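Local coordinates for Aureochrome1-like protein (Ochromonas danica, PDB 6I20) that binds flavin mononucleotide in a PAS-fold LOV domain and probably serves as a blue-light sensor, as in aureochromes, at residues I20-I25 with V109-G114; W94-I99 with C117-D122. All blocks are in the same frame, centred on the assembly; numbering follows the deposited sequence.

How the contacts relate
Both contacts pair antiparallel strands next to each other in the five-stranded PAS sheet, and strand 109-119 takes part in each. Contact 1 joins the start of that strand to strand 18-21 and the turn after it; contact 2 joins its end to strand 92-103. Their centres are about 21 Å apart, on opposite sides of the chain's centre. Contact 1 is partly buried and touches the dimethylbenzene end of the flavin. Contact 2 lies at the surface, yet Asn95, Leu97 and Ile99 reach the flavin from strand 92-103. Contact 1 adds a side-chain amide to its backbone bonds, giving one carbonyl two donors; contact 2 adds a tryptophan against the helix start. Waters bridge both.

Contact 1 of 2, residues I20-I25 with V109-G114; sequences ISDPSI and VVNYLG. With FMN (flavin mononucleotide), chain E.
Ser21 and Tyr112 form an antiparallel hydrogen-bonded pair. Ser21 N donates a hydrogen bond to Tyr112 O at 2.9 Å, in the plane of that carbonyl. Ser21 O takes two donors, which come from opposite faces of its plane. One is Tyr112 N. The other is Asn111 ND2 at 3.0 Å, and Ser21 O lies only 1° out of the Asn111 amide plane. The Asn111 amide is held at both ends, by ND2 on Ser21 O and by OD1 on the hydroxyl of Tyr5.

Ser21 OG sits at the edge of the Tyr112 ring, near its plane, and 3.4 Å from Tyr112 CB. The hydroxyl lies between the backbone N and the carbonyl carbon (chi1 77°), and it bonds to Asn28. Pro23 comes to the same ring obliquely, with Pro23 CG 3.7 Å from Tyr112 CE2. One face of the ring carries Val109 CG1, offset toward the rim. The sheet face of Ile20 and Leu113 is apolar, and helix 6-13 packs over it. Ile20 CD1 lies 3.4 Å from Leu113 CD1, the two side chains crossing at a slant; the closeness is doubtful, since Ile20 has a second conformer.

Farther out, two waters tie Asp22 to strand 109-119. One joins Asp22 OD2 to Asn111 ND2, the other Asp22 OD1 to Val110 O. Asp22 OD1 also accepts Ser24 N at 3.0 Å, an Asx turn within the type I turn Asp22-Ile25, and takes Ser24 OG as well. Val110 and Asn111 form a classic beta bulge.

On the Ser21 and Tyr112 side lies the flavin. Ser21 OG is 3.6 Å from FMN C8M, and Gly114 N is 3.5 Å from FMN C7M. Neighbouring first and last strands that hold the dimethylbenzene end of a flavin are characteristic of the LOV type of PAS domain.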
ATOM      1  N   ILE A  20      -6.631  -2.242   2.108  1.00 12.92           N
ATOM      2  CA  ILE A  20      -6.966  -1.771   3.450  0.50 12.72           C
ATOM      3  C   ILE A  20      -6.348  -2.762   4.440  1.00 12.80           C
ATOM      4  O   ILE A  20      -6.537  -3.981   4.268  1.00 12.95           O
ATOM      5  CB  ILE A  20      -8.504  -1.746   3.660  0.50 14.19           C
ATOM      6  CG1 ILE A  20      -9.185  -0.989   2.510  0.50 14.24           C
ATOM      7  CG2 ILE A  20      -8.822  -1.125   5.000  0.50 14.85           C
ATOM      8  CD1 ILE A  20      -8.738   0.448   2.396  0.50 13.90           C
ATOM      9  N   SER A  21      -5.645  -2.253   5.463  1.00 12.06           N
ATOM     10  CA  SER A  21      -5.082  -3.113   6.504  1.00 12.44           C
ATOM     11  C   SER A  21      -5.769  -2.834   7.829  1.00 13.23           C
ATOM     12  O   SER A  21      -6.459  -1.807   7.986  1.00 13.97           O
ATOM     13  CB  SER A  21      -3.575  -2.904   6.673  1.00 14.64           C
ATOM     14  OG  SER A  21      -3.293  -1.697   7.395  1.00 15.32           O
ATOM     15  N   ASP A  22      -5.608  -3.732   8.778  1.00 14.35           N
ATOM     16  CA  ASP A  22      -6.180  -3.606  10.117  1.00 15.37           C
ATOM     17  C   ASP A  22      -5.100  -3.750  11.181  1.00 15.52           C
ATOM     18  O   ASP A  22      -4.658  -4.864  11.459  1.00 16.37           O
ATOM     19  CB  ASP A  22      -7.291  -4.639  10.338  1.00 16.58           C
ATOM     20  CG  ASP A  22      -8.035  -4.467  11.673  1.00 19.19           C
ATOM     21  OD1 ASP A  22      -7.527  -3.812  12.601  1.00 19.84           O
ATOM     22  OD2 ASP A  22      -9.161  -5.009  11.794  1.00 23.66           O
ATOM     23  N   PRO A  23      -4.688  -2.641  11.811  1.00 15.77           N
ATOM     24  CA  PRO A  23      -3.583  -2.698  12.752  1.00 17.07           C
ATOM     25  C   PRO A  23      -3.891  -3.392  14.070  1.00 17.73           C
ATOM     26  O   PRO A  23      -2.980  -3.677  14.821  1.00 19.20           O
ATOM     27  CB  PRO A  23      -3.216  -1.249  12.964  1.00 18.83           C
ATOM     28  CG  PRO A  23      -4.508  -0.514  12.736  1.00 18.59           C
ATOM     29  CD  PRO A  23      -5.183  -1.252  11.625  1.00 16.48           C
ATOM     30  N   SER A  24      -5.154  -3.640  14.376  1.00 17.88           N
ATOM     31  CA  SER A  24      -5.507  -4.408  15.573  1.00 18.89           C
ATOM     32  C   SER A  24      -5.298  -5.913  15.418  1.00 18.37           C
ATOM     33  O   SER A  24      -5.339  -6.648  16.413  1.00 19.13           O
ATOM     34  CB  SER A  24      -6.937  -4.122  16.018  1.00 21.52           C
ATOM     35  OG  SER A  24      -7.849  -4.724  15.146  1.00 24.39           O
ATOM     36  N   ILE A  25      -5.111  -6.365  14.173  1.00 17.52           N
ATOM     37  CA  ILE A  25      -4.824  -7.808  13.955  1.00 18.50           C
ATOM     38  C   ILE A  25      -3.311  -7.953  13.932  1.00 18.68           C
ATOM     39  O   ILE A  25      -2.613  -7.093  13.368  1.00 17.82           O
ATOM     40  CB  ILE A  25      -5.472  -8.242  12.625  1.00 18.86           C
ATOM     41  CG1 ILE A  25      -6.977  -7.963  12.631  1.00 20.10           C
ATOM     42  CG2 ILE A  25      -5.191  -9.704  12.358  1.00 20.29           C
ATOM     43  CD1 ILE A  25      -7.689  -8.292  11.337  1.00 20.13           C
ATOM     44  N   VAL A 109      -7.354   5.675  14.828  1.00 18.66           N
ATOM     45  CA  VAL A 109      -7.050   4.940  13.609  1.00 17.88           C
ATOM     46  C   VAL A 109      -7.783   3.600  13.680  1.00 17.59           C
ATOM     47  O   VAL A 109      -7.557   2.788  14.599  1.00 20.60           O
ATOM     48  CB  VAL A 109      -5.533   4.743  13.421  1.00 19.62           C
ATOM     49  CG1 VAL A 109      -5.258   3.898  12.204  1.00 19.92           C
ATOM     50  CG2 VAL A 109      -4.863   6.104  13.361  1.00 20.48           C
ATOM     51  N   VAL A 110      -8.610   3.316  12.685  1.00 15.46           N
ATOM     52  CA  VAL A 110      -9.334   2.058  12.604  1.00 15.92           C
ATOM     53  C   VAL A 110      -8.700   1.177  11.544  1.00 15.11           C
ATOM     54  O   VAL A 110      -8.586  -0.053  11.719  1.00 16.49           O
ATOM     55  CB  VAL A 110     -10.843   2.280  12.318  1.00 16.99           C
ATOM     56  CG1 VAL A 110     -11.593   0.963  12.255  1.00 17.60           C
ATOM     57  CG2 VAL A 110     -11.458   3.100  13.434  1.00 19.04           C
ATOM     58  N   ASN A 111      -8.293   1.739  10.438  1.00 14.42           N
ATOM     59  CA  ASN A 111      -7.694   0.991   9.336  1.00 13.78           C
ATOM     60  C   ASN A 111      -6.630   1.861   8.686  1.00 13.18           C
ATOM     61  O   ASN A 111      -6.605   3.092   8.886  1.00 14.34           O
ATOM     62  CB  ASN A 111      -8.730   0.589   8.262  1.00 14.27           C
ATOM     63  CG  ASN A 111      -9.719  -0.456   8.733  1.00 14.67           C
ATOM     64  OD1 ASN A 111     -10.898  -0.146   8.990  1.00 15.88           O
ATOM     65  ND2 ASN A 111      -9.286  -1.717   8.825  1.00 15.38           N
ATOM     66  N   TYR A 112      -5.764   1.249   7.866  1.00 13.09           N
ATOM     67  CA  TYR A 112      -4.932   2.014   6.957  1.00 12.84           C
ATOM     68  C   TYR A 112      -5.305   1.729   5.519  1.00 12.68           C
ATOM     69  O   TYR A 112      -5.674   0.597   5.174  1.00 13.48           O
ATOM     70  CB  TYR A 112      -3.441   1.676   7.139  1.00 13.75           C
ATOM     71  CG  TYR A 112      -2.904   2.116   8.468  1.00 14.76           C
ATOM     72  CD1 TYR A 112      -2.550   3.428   8.698  1.00 16.17           C
ATOM     73  CD2 TYR A 112      -2.704   1.217   9.494  1.00 16.56           C
ATOM     74  CE1 TYR A 112      -2.076   3.834   9.929  1.00 17.85           C
ATOM     75  CE2 TYR A 112      -2.218   1.626  10.724  1.00 18.41           C
ATOM     76  CZ  TYR A 112      -1.918   2.928  10.956  1.00 18.77           C
ATOM     77  OH  TYR A 112      -1.440   3.312  12.202  1.00 22.54           O
ATOM     78  N   LEU A 113      -5.228   2.778   4.700  1.00 13.22           N
ATOM     79  CA  LEU A 113      -5.419   2.695   3.279  1.00 13.40           C
ATOM     80  C   LEU A 113      -4.062   2.776   2.615  1.00 13.25           C
ATOM     81  O   LEU A 113      -3.272   3.653   2.955  1.00 14.96           O
ATOM     82  CB  LEU A 113      -6.270   3.894   2.817  1.00 14.65           C
ATOM     83  CG  LEU A 113      -6.430   4.096   1.317  1.00 15.53           C
ATOM     84  CD1 LEU A 113      -7.178   2.939   0.708  1.00 16.49           C
ATOM     85  CD2 LEU A 113      -7.137   5.422   1.050  1.00 16.67           C
ATOM     86  N   GLY A 114      -3.822   1.905   1.634  1.00 12.70           N
ATOM     87  CA  GLY A 114      -2.620   2.014   0.819  1.00 13.11           C
ATOM     88  C   GLY A 114      -3.006   1.992  -0.635  1.00 13.40           C
ATOM     89  O   GLY A 114      -3.768   1.128  -1.067  1.00 15.88           O
TER
HETATM   90  N1  FMN E 401       4.801  -2.029   1.219  1.00 14.14           N
HETATM   91  C2  FMN E 401       5.138  -2.211  -0.076  1.00 15.04           C
HETATM   92  O2  FMN E 401       6.327  -2.501  -0.341  1.00 15.88           O
HETATM   93  N3  FMN E 401       4.251  -2.116  -1.097  1.00 14.04           N
HETATM   94  C4  FMN E 401       2.938  -1.797  -0.886  1.00 13.47           C
HETATM   95  O4  FMN E 401       2.161  -1.649  -1.866  1.00 14.05           O
HETATM   96  C4A FMN E 401       2.521  -1.628   0.466  1.00 12.54           C
HETATM   97  N5  FMN E 401       1.213  -1.331   0.747  1.00 12.87           N
HETATM   98  C5A FMN E 401       0.886  -1.093   2.041  1.00 12.63           C
HETATM   99  C6  FMN E 401      -0.446  -0.762   2.374  1.00 12.73           C
HETATM  100  C7  FMN E 401      -0.828  -0.515   3.651  1.00 13.05           C
HETATM  101  C7M FMN E 401      -2.287  -0.121   3.975  1.00 14.11           C
HETATM  102  C8  FMN E 401       0.124  -0.591   4.724  1.00 14.41           C
HETATM  103  C8M FMN E 401      -0.279  -0.306   6.135  1.00 15.82           C
HETATM  104  C9  FMN E 401       1.426  -0.915   4.428  1.00 13.87           C
HETATM  105  C9A FMN E 401       1.849  -1.145   3.127  1.00 13.55           C
HETATM  106  N10 FMN E 401       3.179  -1.540   2.833  1.00 13.93           N
HETATM  107  C10 FMN E 401       3.522  -1.712   1.523  1.00 13.77           C
HETATM  108  C1' FMN E 401       4.217  -1.520   3.856  1.00 14.58           C
HETATM  109  C2' FMN E 401       4.420  -2.825   4.633  1.00 14.93           C
HETATM  110  O2' FMN E 401       3.140  -3.450   4.814  1.00 16.28           O
HETATM  111  C3' FMN E 401       5.023  -2.512   5.994  1.00 18.57           C
HETATM  112  O3' FMN E 401       4.231  -1.557   6.719  1.00 19.98           O
HETATM  113  C4' FMN E 401       6.453  -2.022   5.957  1.00 21.25           C
HETATM  114  O4' FMN E 401       7.226  -2.966   5.195  1.00 22.00           O
HETATM  115  C5' FMN E 401       7.050  -1.951   7.402  1.00 23.93           C
HETATM  116  O5' FMN E 401       6.575  -3.082   8.206  1.00 26.31           O
HETATM  117  P   FMN E 401       7.506  -3.535   9.442  0.80 27.53           P
HETATM  118  O1P FMN E 401       6.862  -4.730  10.028  0.80 27.92           O
HETATM  119  O2P FMN E 401       8.840  -3.806   8.880  0.80 31.40           O
HETATM  120  O3P FMN E 401       7.498  -2.317  10.356  0.80 31.28           O
HETATM  121  O   HOH W   1     -10.835  -4.117   9.737  1.00 19.81           O
HETATM  122  O   HOH W   2      -8.876  -1.710  13.765  1.00 31.07           O

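Contact 2 of 2, residues W94-I99 with C117-D122. With FMN (flavin mononucleotide), chain E; EDO (1,2-ethanediol), chain F.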
ATOM      1  N   TRP A  94       8.265  -0.151 -10.198  1.00 19.13           N
ATOM      2  CA  TRP A  94       8.340   0.964  -9.244  1.00 18.65           C
ATOM      3  C   TRP A  94       6.931   1.331  -8.809  1.00 17.66           C
ATOM      4  O   TRP A  94       6.047   1.505  -9.654  1.00 18.63           O
ATOM      5  CB  TRP A  94       9.052   2.167  -9.853  1.00 19.74           C
ATOM      6  CG  TRP A  94      10.516   1.939 -10.010  1.00 21.79           C
ATOM      7  CD1 TRP A  94      11.172   1.466 -11.113  1.00 25.17           C
ATOM      8  CD2 TRP A  94      11.495   2.087  -8.993  1.00 21.52           C
ATOM      9  NE1 TRP A  94      12.516   1.357 -10.850  1.00 27.34           N
ATOM     10  CE2 TRP A  94      12.743   1.728  -9.557  1.00 24.56           C
ATOM     11  CE3 TRP A  94      11.449   2.492  -7.663  1.00 21.91           C
ATOM     12  CZ2 TRP A  94      13.919   1.793  -8.833  1.00 25.74           C
ATOM     13  CZ3 TRP A  94      12.601   2.601  -6.966  1.00 24.11           C
ATOM     14  CH2 TRP A  94      13.827   2.253  -7.547  1.00 25.12           C
ATOM     15  N   ASN A  95       6.750   1.461  -7.506  1.00 16.20           N
ATOM     16  CA  ASN A  95       5.451   1.705  -6.884  1.00 16.09           C
ATOM     17  C   ASN A  95       5.536   3.055  -6.177  1.00 16.35           C
ATOM     18  O   ASN A  95       6.285   3.223  -5.223  1.00 16.42           O
ATOM     19  CB  ASN A  95       5.193   0.576  -5.873  1.00 15.06           C
ATOM     20  CG  ASN A  95       3.889   0.672  -5.117  1.00 15.19           C
ATOM     21  OD1 ASN A  95       3.111   1.614  -5.303  1.00 16.59           O
ATOM     22  ND2 ASN A  95       3.617  -0.329  -4.278  1.00 15.77           N
ATOM     23  N   GLN A  96       4.716   4.031  -6.633  1.00 16.88           N
ATOM     24  CA  GLN A  96       4.460   5.239  -5.840  1.00 16.82           C
ATOM     25  C   GLN A  96       3.319   4.914  -4.926  1.00 15.67           C
ATOM     26  O   GLN A  96       2.162   4.711  -5.379  1.00 16.38           O
ATOM     27  CB  GLN A  96       4.150   6.445  -6.730  1.00 17.32           C
ATOM     28  CG  GLN A  96       3.925   7.689  -5.901  1.00 18.70           C
ATOM     29  CD  GLN A  96       3.650   8.891  -6.774  1.00 20.50           C
ATOM     30  OE1 GLN A  96       4.495   9.276  -7.513  1.00 23.60           O
ATOM     31  NE2 GLN A  96       2.454   9.444  -6.688  1.00 22.35           N
ATOM     32  N   LEU A  97       3.657   4.730  -3.640  1.00 15.31           N
ATOM     33  CA  LEU A  97       2.788   4.203  -2.625  1.00 14.07           C
ATOM     34  C   LEU A  97       2.349   5.313  -1.688  1.00 14.90           C
ATOM     35  O   LEU A  97       3.165   6.025  -1.155  1.00 16.26           O
ATOM     36  CB  LEU A  97       3.575   3.151  -1.817  1.00 15.10           C
ATOM     37  CG  LEU A  97       2.898   2.578  -0.605  1.00 15.60           C
ATOM     38  CD1 LEU A  97       1.613   1.820  -0.932  1.00 15.63           C
ATOM     39  CD2 LEU A  97       3.868   1.638   0.130  1.00 16.51           C
ATOM     40  N   PHE A  98       1.035   5.417  -1.501  1.00 14.12           N
ATOM     41  CA  PHE A  98       0.425   6.362  -0.545  1.00 14.26           C
ATOM     42  C   PHE A  98      -0.204   5.563   0.580  1.00 13.34           C
ATOM     43  O   PHE A  98      -0.987   4.648   0.305  1.00 13.80           O
ATOM     44  CB  PHE A  98      -0.708   7.105  -1.286  1.00 15.24           C
ATOM     45  CG  PHE A  98      -1.652   7.883  -0.391  1.00 16.51           C
ATOM     46  CD1 PHE A  98      -1.172   8.854   0.461  1.00 17.41           C
ATOM     47  CD2 PHE A  98      -3.005   7.644  -0.424  1.00 17.00           C
ATOM     48  CE1 PHE A  98      -2.062   9.595   1.248  1.00 17.64           C
ATOM     49  CE2 PHE A  98      -3.872   8.387   0.346  1.00 16.93           C
ATOM     50  CZ  PHE A  98      -3.403   9.330   1.196  1.00 17.01           C
ATOM     51  N   ILE A  99       0.109   5.922   1.826  1.00 13.78           N
ATOM     52  CA  ILE A  99      -0.518   5.257   2.970  0.50 14.87           C
ATOM     53  C   ILE A  99      -1.100   6.322   3.878  1.00 15.35           C
ATOM     54  O   ILE A  99      -0.473   7.339   4.170  1.00 18.17           O
ATOM     55  CB  ILE A  99       0.457   4.315   3.731  0.50 15.68           C
ATOM     56  CG1 ILE A  99       1.024   3.280   2.774  0.50 14.35           C
ATOM     57  CG2 ILE A  99      -0.236   3.600   4.884  0.50 16.92           C
ATOM     58  CD1 ILE A  99       2.186   2.472   3.365  0.50 15.45           C
ATOM     59  N   CYS A 117       0.568   3.006  -7.230  1.00 17.64           N
ATOM     60  CA  CYS A 117       0.636   3.405  -8.625  0.80 18.82           C
ATOM     61  C   CYS A 117       1.936   3.011  -9.250  1.00 18.37           C
ATOM     62  O   CYS A 117       3.021   3.389  -8.800  1.00 19.01           O
ATOM     63  CB  CYS A 117       0.455   4.909  -8.747  0.80 21.09           C
ATOM     64  SG  CYS A 117       0.460   5.428 -10.479  0.80 25.30           S
ATOM     65  N   LYS A 118       1.855   2.203 -10.295  1.00 18.90           N
ATOM     66  CA  LYS A 118       3.041   1.838 -11.047  0.50 19.88           C
ATOM     67  C   LYS A 118       3.547   3.069 -11.785  1.00 20.85           C
ATOM     68  O   LYS A 118       2.788   3.739 -12.488  1.00 22.73           O
ATOM     69  CB  LYS A 118       2.793   0.691 -12.032  0.50 21.32           C
ATOM     70  CG  LYS A 118       4.016   0.331 -12.866  0.50 22.86           C
ATOM     71  CD  LYS A 118       3.841  -0.990 -13.611  0.50 23.62           C
ATOM     72  CE  LYS A 118       2.857  -0.852 -14.773  0.50 25.23           C
ATOM     73  NZ  LYS A 118       3.325   0.132 -15.772  0.50 27.43           N
ATOM     74  N   VAL A 119       4.824   3.354 -11.623  1.00 20.65           N
ATOM     75  CA  VAL A 119       5.490   4.470 -12.289  1.00 21.91           C
ATOM     76  C   VAL A 119       6.735   3.992 -13.042  1.00 22.88           C
ATOM     77  O   VAL A 119       7.257   2.916 -12.739  1.00 23.63           O
ATOM     78  CB  VAL A 119       5.822   5.602 -11.294  1.00 22.31           C
ATOM     79  CG1 VAL A 119       4.560   6.083 -10.605  1.00 22.04           C
ATOM     80  CG2 VAL A 119       6.839   5.185 -10.251  1.00 22.12           C
ATOM     81  N   SER A 120       7.214   4.779 -14.000  1.00 25.02           N
ATOM     82  CA  SER A 120       8.396   4.407 -14.773  1.00 27.00           C
ATOM     83  C   SER A 120       9.648   4.574 -13.935  1.00 27.38           C
ATOM     84  O   SER A 120       9.662   5.299 -12.954  1.00 27.23           O
ATOM     85  CB  SER A 120       8.505   5.260 -16.039  1.00 30.19           C
ATOM     86  OG  SER A 120       8.747   6.640 -15.748  1.00 32.49           O
ATOM     87  N   GLU A 121      10.710   3.901 -14.352  1.00 29.54           N
ATOM     88  CA  GLU A 121      12.021   4.031 -13.720  1.00 29.56           C
ATOM     89  C   GLU A 121      12.504   5.493 -13.783  1.00 30.27           C
ATOM     90  O   GLU A 121      13.033   6.011 -12.795  1.00 29.62           O
ATOM     91  CB  GLU A 121      13.013   3.109 -14.428  1.00 31.98           C
ATOM     92  CG  GLU A 121      14.356   2.964 -13.751  1.00 32.62           C
ATOM     93  CD  GLU A 121      15.286   2.058 -14.556  1.00 30.05           C
ATOM     94  OE1 GLU A 121      15.016   0.881 -14.678  1.00 35.04           O
ATOM     95  OE2 GLU A 121      16.248   2.588 -15.088  1.00 43.22           O
ATOM     96  N   ASP A 122      12.294   6.163 -14.920  1.00 30.91           N
ATOM     97  CA  ASP A 122      12.679   7.560 -15.055  1.00 32.94           C
ATOM     98  C   ASP A 122      11.891   8.441 -14.090  1.00 30.62           C
ATOM     99  O   ASP A 122      12.465   9.300 -13.432  1.00 32.99           O
ATOM    100  CB  ASP A 122      12.481   8.065 -16.488  1.00 34.95           C
ATOM    101  CG  ASP A 122      13.599   7.643 -17.450  1.00 34.88           C
ATOM    102  OD1 ASP A 122      14.571   6.943 -17.087  1.00 40.49           O
ATOM    103  OD2 ASP A 122      13.481   8.059 -18.584  1.00 39.95           O
TER
HETATM  104  N1  FMN E 401       4.801  -2.029   1.219  1.00 14.14           N
HETATM  105  C2  FMN E 401       5.138  -2.211  -0.076  1.00 15.04           C
HETATM  106  O2  FMN E 401       6.327  -2.501  -0.341  1.00 15.88           O
HETATM  107  N3  FMN E 401       4.251  -2.116  -1.097  1.00 14.04           N
HETATM  108  C4  FMN E 401       2.938  -1.797  -0.886  1.00 13.47           C
HETATM  109  O4  FMN E 401       2.161  -1.649  -1.866  1.00 14.05           O
HETATM  110  C4A FMN E 401       2.521  -1.628   0.466  1.00 12.54           C
HETATM  111  N5  FMN E 401       1.213  -1.331   0.747  1.00 12.87           N
HETATM  112  C5A FMN E 401       0.886  -1.093   2.041  1.00 12.63           C
HETATM  113  C6  FMN E 401      -0.446  -0.762   2.374  1.00 12.73           C
HETATM  114  C7  FMN E 401      -0.828  -0.515   3.651  1.00 13.05           C
HETATM  115  C7M FMN E 401      -2.287  -0.121   3.975  1.00 14.11           C
HETATM  116  C8  FMN E 401       0.124  -0.591   4.724  1.00 14.41           C
HETATM  117  C8M FMN E 401      -0.279  -0.306   6.135  1.00 15.82           C
HETATM  118  C9  FMN E 401       1.426  -0.915   4.428  1.00 13.87           C
HETATM  119  C9A FMN E 401       1.849  -1.145   3.127  1.00 13.55           C
HETATM  120  N10 FMN E 401       3.179  -1.540   2.833  1.00 13.93           N
HETATM  121  C10 FMN E 401       3.522  -1.712   1.523  1.00 13.77           C
HETATM  122  C1' FMN E 401       4.217  -1.520   3.856  1.00 14.58           C
HETATM  123  C2' FMN E 401       4.420  -2.825   4.633  1.00 14.93           C
HETATM  124  O2' FMN E 401       3.140  -3.450   4.814  1.00 16.28           O
HETATM  125  C3' FMN E 401       5.023  -2.512   5.994  1.00 18.57           C
HETATM  126  O3' FMN E 401       4.231  -1.557   6.719  1.00 19.98           O
HETATM  127  C4' FMN E 401       6.453  -2.022   5.957  1.00 21.25           C
HETATM  128  O4' FMN E 401       7.226  -2.966   5.195  1.00 22.00           O
HETATM  129  C5' FMN E 401       7.050  -1.951   7.402  1.00 23.93           C
HETATM  130  O5' FMN E 401       6.575  -3.082   8.206  1.00 26.31           O
HETATM  131  P   FMN E 401       7.506  -3.535   9.442  0.80 27.53           P
HETATM  132  O1P FMN E 401       6.862  -4.730  10.028  0.80 27.92           O
HETATM  133  O2P FMN E 401       8.840  -3.806   8.880  0.80 31.40           O
HETATM  134  O3P FMN E 401       7.498  -2.317  10.356  0.80 31.28           O
HETATM  135  C1  EDO F 402      -1.581  -0.490 -12.565  1.00 33.47           C
HETATM  136  O1  EDO F 402      -2.980  -0.543 -12.787  1.00 44.96           O
HETATM  137  C2  EDO F 402      -1.121   0.950 -12.773  1.00 32.85           C
HETATM  138  O2  EDO F 402      -0.721   1.597 -11.556  1.00 28.89           O
HETATM  139  O   HOH W   3       7.908   0.281 -13.046  1.00 26.94           O
HETATM  140  O   HOH W   4      14.118  -1.185 -12.144  1.00 49.20           O
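The open end of the hairpin of strands 92-103 and 109-119 is held here, just where the second strand gives way to helix 121-130. Gln96 and Cys117 make the antiparallel hydrogen-bonded pair. Gln96 N donates to Cys117 O at 2.8 Å, and Cys117 N returns a bond to Gln96 O at 3.0 Å. One step along, Val119 N donates to Trp94 O. The same Trp94 O also meets Lys118 CA in a CA-H...O contact of 3.3 Å.

Trp94, Gln96, Cys117 and Val119 share one face of the sheet. Val119 touches both Trp94 and Gln96 with its two methyls: its CG2 is 3.8 Å from Trp94 CB, while its CG1 meets Gln96 CB. The indole of Trp94 crosses Glu121 obliquely, with Trp94 NE1 3.8 Å from Glu121 CG. Helix 121-130 touches the indole through Ala124, Lys125 and Leu128. A water joins Trp94 N to Val119 O; another makes weak bonds to Trp94 NE1 and Glu121 OE1. Ser120 is the N-cap of the helix: its OG takes Tyr123 N, and the Tyr123 hydroxyl bonds to Gln96 OE1.

The other face turns to the flavin. Asn95 has CG anti to the backbone N (chi1 179°), and its ND2 makes a weak bond to FMN O4 at 3.1 Å. The same ND2 bonds to Asn85. Leu97 CD2 lies 3.5 Å from FMN C4A, and Ile99 CD1 lies 3.6 Å from FMN C9. A sheet with polar and apolar side chains lining the isoalloxazine on one face, and a C-terminal helix packed on the other, is an arrangement known from LOV domains.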